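Side-chain contact in O-methyltransferase (Burkholderia thailandensis, PDB 3MCZ), which probably transfers a methyl group from S-adenosylmethionine to an oxygen of a substrate not yet identified, and probably works as a dimer: residues 192-197 with 206-211. Numbering follows the deposited sequence.
Sequences TYLAQV and GQIWDL
Leu194 carries the helix side of this contact chiefly through one methyl, CD2, which lies 3.6 Å from CG1 of Ile208. The same CD2 comes within 3.9 Å of the carbonyl O of Gln207, a van der Waals contact of the methyl with a polar atom, not a bond. With CG held anti to the backbone N (chi1 -178°), the leucine reaches from the helix toward the sheet. Ile208 starts off to one side, but its CG1, beside the backbone N and anti to the carbonyl carbon, swings back to meet CD2. Gly206 has no side chain, so CD2 of Leu194 meets its backbone, 4.1 Å from CA; the two CA atoms, of Leu194 and Gly206, are 7.1 Å apart.

In the next shell, Val183, Asp185 and Val231 of the flanking strands also touch Leu194, while Val231 and Phe233 pack on Ile208. On the strand, Gln207 turns away from the helix, and its OE1 accepts a hydrogen bond from NE1 of Trp209 (2.9 Å, 164° at the hydrogen), the oxygen lying nearly in the indole plane.

Segments 192-197 and 206-210, on helix 192-200 and strand 205-210, run antiparallel (177°, axes 9.5 Å apart), as expected in the right-handed beta-alpha-beta crossover of a Rossmann-like methyltransferase domain. No hydrogen bond links the two segments; their direct contact therefore depends on buried apolar packing, with the leucine methyl fitted against glycine and isoleucine.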
ATOM      1  N   THR A 192     -19.617 -22.258  -0.506  1.00 22.22           N
ATOM      2  CA  THR A 192     -20.261 -21.751  -1.702  1.00 21.43           C
ATOM      3  C   THR A 192     -20.085 -22.720  -2.874  1.00 19.73           C
ATOM      4  O   THR A 192     -20.996 -22.845  -3.685  1.00 19.39           O
ATOM      5  CB  THR A 192     -19.776 -20.318  -2.053  1.00 21.25           C
ATOM      6  OG1 THR A 192     -20.053 -19.459  -0.933  1.00 25.27           O
ATOM      7  CG2 THR A 192     -20.501 -19.780  -3.228  1.00 22.01           C
ATOM      8  N   TYR A 193     -18.948 -23.412  -2.959  1.00 18.10           N
ATOM      9  CA  TYR A 193     -18.756 -24.350  -4.070  1.00 17.98           C
ATOM     10  C   TYR A 193     -19.792 -25.478  -3.961  1.00 17.55           C
ATOM     11  O   TYR A 193     -20.481 -25.784  -4.928  1.00 17.84           O
ATOM     12  CB  TYR A 193     -17.358 -24.945  -4.107  1.00 17.38           C
ATOM     13  CG  TYR A 193     -16.225 -23.949  -4.388  1.00 17.80           C
ATOM     14  CD1 TYR A 193     -15.627 -23.219  -3.351  1.00 16.96           C
ATOM     15  CD2 TYR A 193     -15.750 -23.759  -5.671  1.00 17.01           C
ATOM     16  CE1 TYR A 193     -14.597 -22.320  -3.606  1.00 17.67           C
ATOM     17  CE2 TYR A 193     -14.726 -22.852  -5.946  1.00 19.10           C
ATOM     18  CZ  TYR A 193     -14.145 -22.135  -4.907  1.00 18.68           C
ATOM     19  OH  TYR A 193     -13.113 -21.240  -5.170  1.00 19.25           O
ATOM     20  N   LEU A 194     -19.914 -26.073  -2.786  1.00 16.50           N
ATOM     21  CA  LEU A 194     -20.834 -27.202  -2.639  1.00 16.71           C
ATOM     22  C   LEU A 194     -22.274 -26.804  -2.900  1.00 16.35           C
ATOM     23  O   LEU A 194     -22.989 -27.504  -3.608  1.00 15.03           O
ATOM     24  CB  LEU A 194     -20.710 -27.807  -1.258  1.00 16.46           C
ATOM     25  CG  LEU A 194     -21.610 -29.026  -1.051  1.00 17.45           C
ATOM     26  CD1 LEU A 194     -21.185 -30.158  -2.008  1.00 18.61           C
ATOM     27  CD2 LEU A 194     -21.554 -29.488   0.365  1.00 18.80           C
ATOM     28  N   ALA A 195     -22.693 -25.670  -2.329  1.00 16.33           N
ATOM     29  CA  ALA A 195     -24.046 -25.201  -2.473  1.00 16.51           C
ATOM     30  C   ALA A 195     -24.388 -24.957  -3.941  1.00 16.55           C
ATOM     31  O   ALA A 195     -25.465 -25.343  -4.402  1.00 16.16           O
ATOM     32  CB  ALA A 195     -24.264 -23.916  -1.633  1.00 16.12           C
ATOM     33  N   GLN A 196     -23.485 -24.319  -4.687  1.00 15.89           N
ATOM     34  CA  GLN A 196     -23.767 -23.994  -6.073  0.50 16.31           C
ATOM     35  C   GLN A 196     -23.788 -25.261  -6.923  1.00 16.06           C
ATOM     36  O   GLN A 196     -24.562 -25.357  -7.871  1.00 17.20           O
ATOM     37  CB  GLN A 196     -22.753 -22.991  -6.618  0.50 16.55           C
ATOM     38  CG  GLN A 196     -23.052 -21.562  -6.230  0.50 18.42           C
ATOM     39  CD  GLN A 196     -23.806 -20.822  -7.312  0.50 20.64           C
ATOM     40  OE1 GLN A 196     -23.237 -19.987  -8.017  0.50 23.47           O
ATOM     41  NE2 GLN A 196     -25.083 -21.132  -7.464  0.50 21.66           N
ATOM     42  N   VAL A 197     -22.934 -26.213  -6.578  1.00 15.56           N
ATOM     43  CA  VAL A 197     -22.883 -27.514  -7.244  1.00 15.05           C
ATOM     44  C   VAL A 197     -24.231 -28.235  -7.003  1.00 14.25           C
ATOM     45  O   VAL A 197     -24.841 -28.700  -7.940  1.00 13.22           O
ATOM     46  CB  VAL A 197     -21.708 -28.389  -6.720  1.00 15.58           C
ATOM     47  CG1 VAL A 197     -21.838 -29.838  -7.225  1.00 17.07           C
ATOM     48  CG2 VAL A 197     -20.312 -27.800  -7.169  1.00 16.24           C
ATOM     49  N   GLY A 206     -24.664 -33.738  -0.164  1.00 11.92           N
ATOM     50  CA  GLY A 206     -23.352 -33.216   0.153  1.00 12.02           C
ATOM     51  C   GLY A 206     -23.034 -33.264   1.628  1.00 12.56           C
ATOM     52  O   GLY A 206     -23.940 -33.250   2.474  1.00 13.36           O
ATOM     53  N   GLN A 207     -21.748 -33.372   1.938  1.00 13.25           N
ATOM     54  CA  GLN A 207     -21.242 -33.180   3.324  1.00 13.92           C
ATOM     55  C   GLN A 207     -20.148 -32.125   3.292  1.00 14.68           C
ATOM     56  O   GLN A 207     -19.339 -32.076   2.333  1.00 12.14           O
ATOM     57  CB  GLN A 207     -20.672 -34.471   3.889  1.00 13.37           C
ATOM     58  CG  GLN A 207     -21.675 -35.620   3.892  1.00 15.40           C
ATOM     59  CD  GLN A 207     -21.125 -36.877   4.532  1.00 16.27           C
ATOM     60  OE1 GLN A 207     -19.937 -36.976   4.787  1.00 15.67           O
ATOM     61  NE2 GLN A 207     -21.995 -37.829   4.818  1.00 17.93           N
ATOM     62  N   ILE A 208     -20.154 -31.259   4.303  1.00 14.91           N
ATOM     63  CA  ILE A 208     -19.094 -30.313   4.505  1.00 16.68           C
ATOM     64  C   ILE A 208     -18.344 -30.798   5.752  1.00 16.63           C
ATOM     65  O   ILE A 208     -18.952 -31.025   6.803  1.00 16.43           O
ATOM     66  CB  ILE A 208     -19.615 -28.859   4.757  1.00 17.24           C
ATOM     67  CG1 ILE A 208     -20.472 -28.332   3.577  1.00 18.75           C
ATOM     68  CG2 ILE A 208     -18.438 -27.922   4.965  1.00 17.41           C
ATOM     69  CD1 ILE A 208     -21.395 -27.225   3.994  1.00 19.35           C
ATOM     70  N   TRP A 209     -17.031 -30.958   5.602  1.00 17.03           N
ATOM     71  CA  TRP A 209     -16.093 -31.390   6.663  1.00 17.72           C
ATOM     72  C   TRP A 209     -15.170 -30.221   6.945  1.00 18.90           C
ATOM     73  O   TRP A 209     -14.326 -29.883   6.116  1.00 18.75           O
ATOM     74  CB  TRP A 209     -15.226 -32.561   6.181  1.00 17.81           C
ATOM     75  CG  TRP A 209     -15.962 -33.889   5.933  1.00 16.27           C
ATOM     76  CD1 TRP A 209     -17.290 -34.065   5.660  1.00 15.47           C
ATOM     77  CD2 TRP A 209     -15.383 -35.196   5.938  1.00 15.17           C
ATOM     78  NE1 TRP A 209     -17.574 -35.394   5.500  1.00 14.27           N
ATOM     79  CE2 TRP A 209     -16.424 -36.116   5.672  1.00 15.15           C
ATOM     80  CE3 TRP A 209     -14.094 -35.679   6.155  1.00 16.06           C
ATOM     81  CZ2 TRP A 209     -16.211 -37.501   5.613  1.00 15.78           C
ATOM     82  CZ3 TRP A 209     -13.872 -37.048   6.090  1.00 17.10           C
ATOM     83  CH2 TRP A 209     -14.934 -37.948   5.829  1.00 15.05           C
ATOM     84  N   ASP A 210     -15.317 -29.601   8.112  1.00 21.16           N
ATOM     85  CA  ASP A 210     -14.466 -28.468   8.488  1.00 22.86           C
ATOM     86  C   ASP A 210     -14.425 -28.307  10.021  1.00 23.80           C
ATOM     87  O   ASP A 210     -14.973 -29.135  10.746  1.00 21.98           O
ATOM     88  CB  ASP A 210     -14.975 -27.182   7.823  1.00 22.94           C
ATOM     89  CG  ASP A 210     -13.871 -26.164   7.575  1.00 26.17           C
ATOM     90  OD1 ASP A 210     -12.793 -26.243   8.239  1.00 30.13           O
ATOM     91  OD2 ASP A 210     -14.075 -25.275   6.714  1.00 28.70           O
ATOM     92  N   LEU A 211     -13.753 -27.254  10.487  1.00 26.28           N
ATOM     93  CA  LEU A 211     -13.592 -26.986  11.931  1.00 27.74           C
ATOM     94  C   LEU A 211     -14.823 -26.258  12.495  1.00 28.89           C
ATOM     95  O   LEU A 211     -15.668 -25.794  11.734  1.00 29.38           O
ATOM     96  CB  LEU A 211     -12.309 -26.174  12.168  1.00 28.08           C
ATOM     97  CG  LEU A 211     -11.003 -26.918  11.813  1.00 29.66           C
ATOM     98  CD1 LEU A 211      -9.801 -25.973  11.749  1.00 30.57           C
ATOM     99  CD2 LEU A 211     -10.739 -28.070  12.789  1.00 30.23           C
TER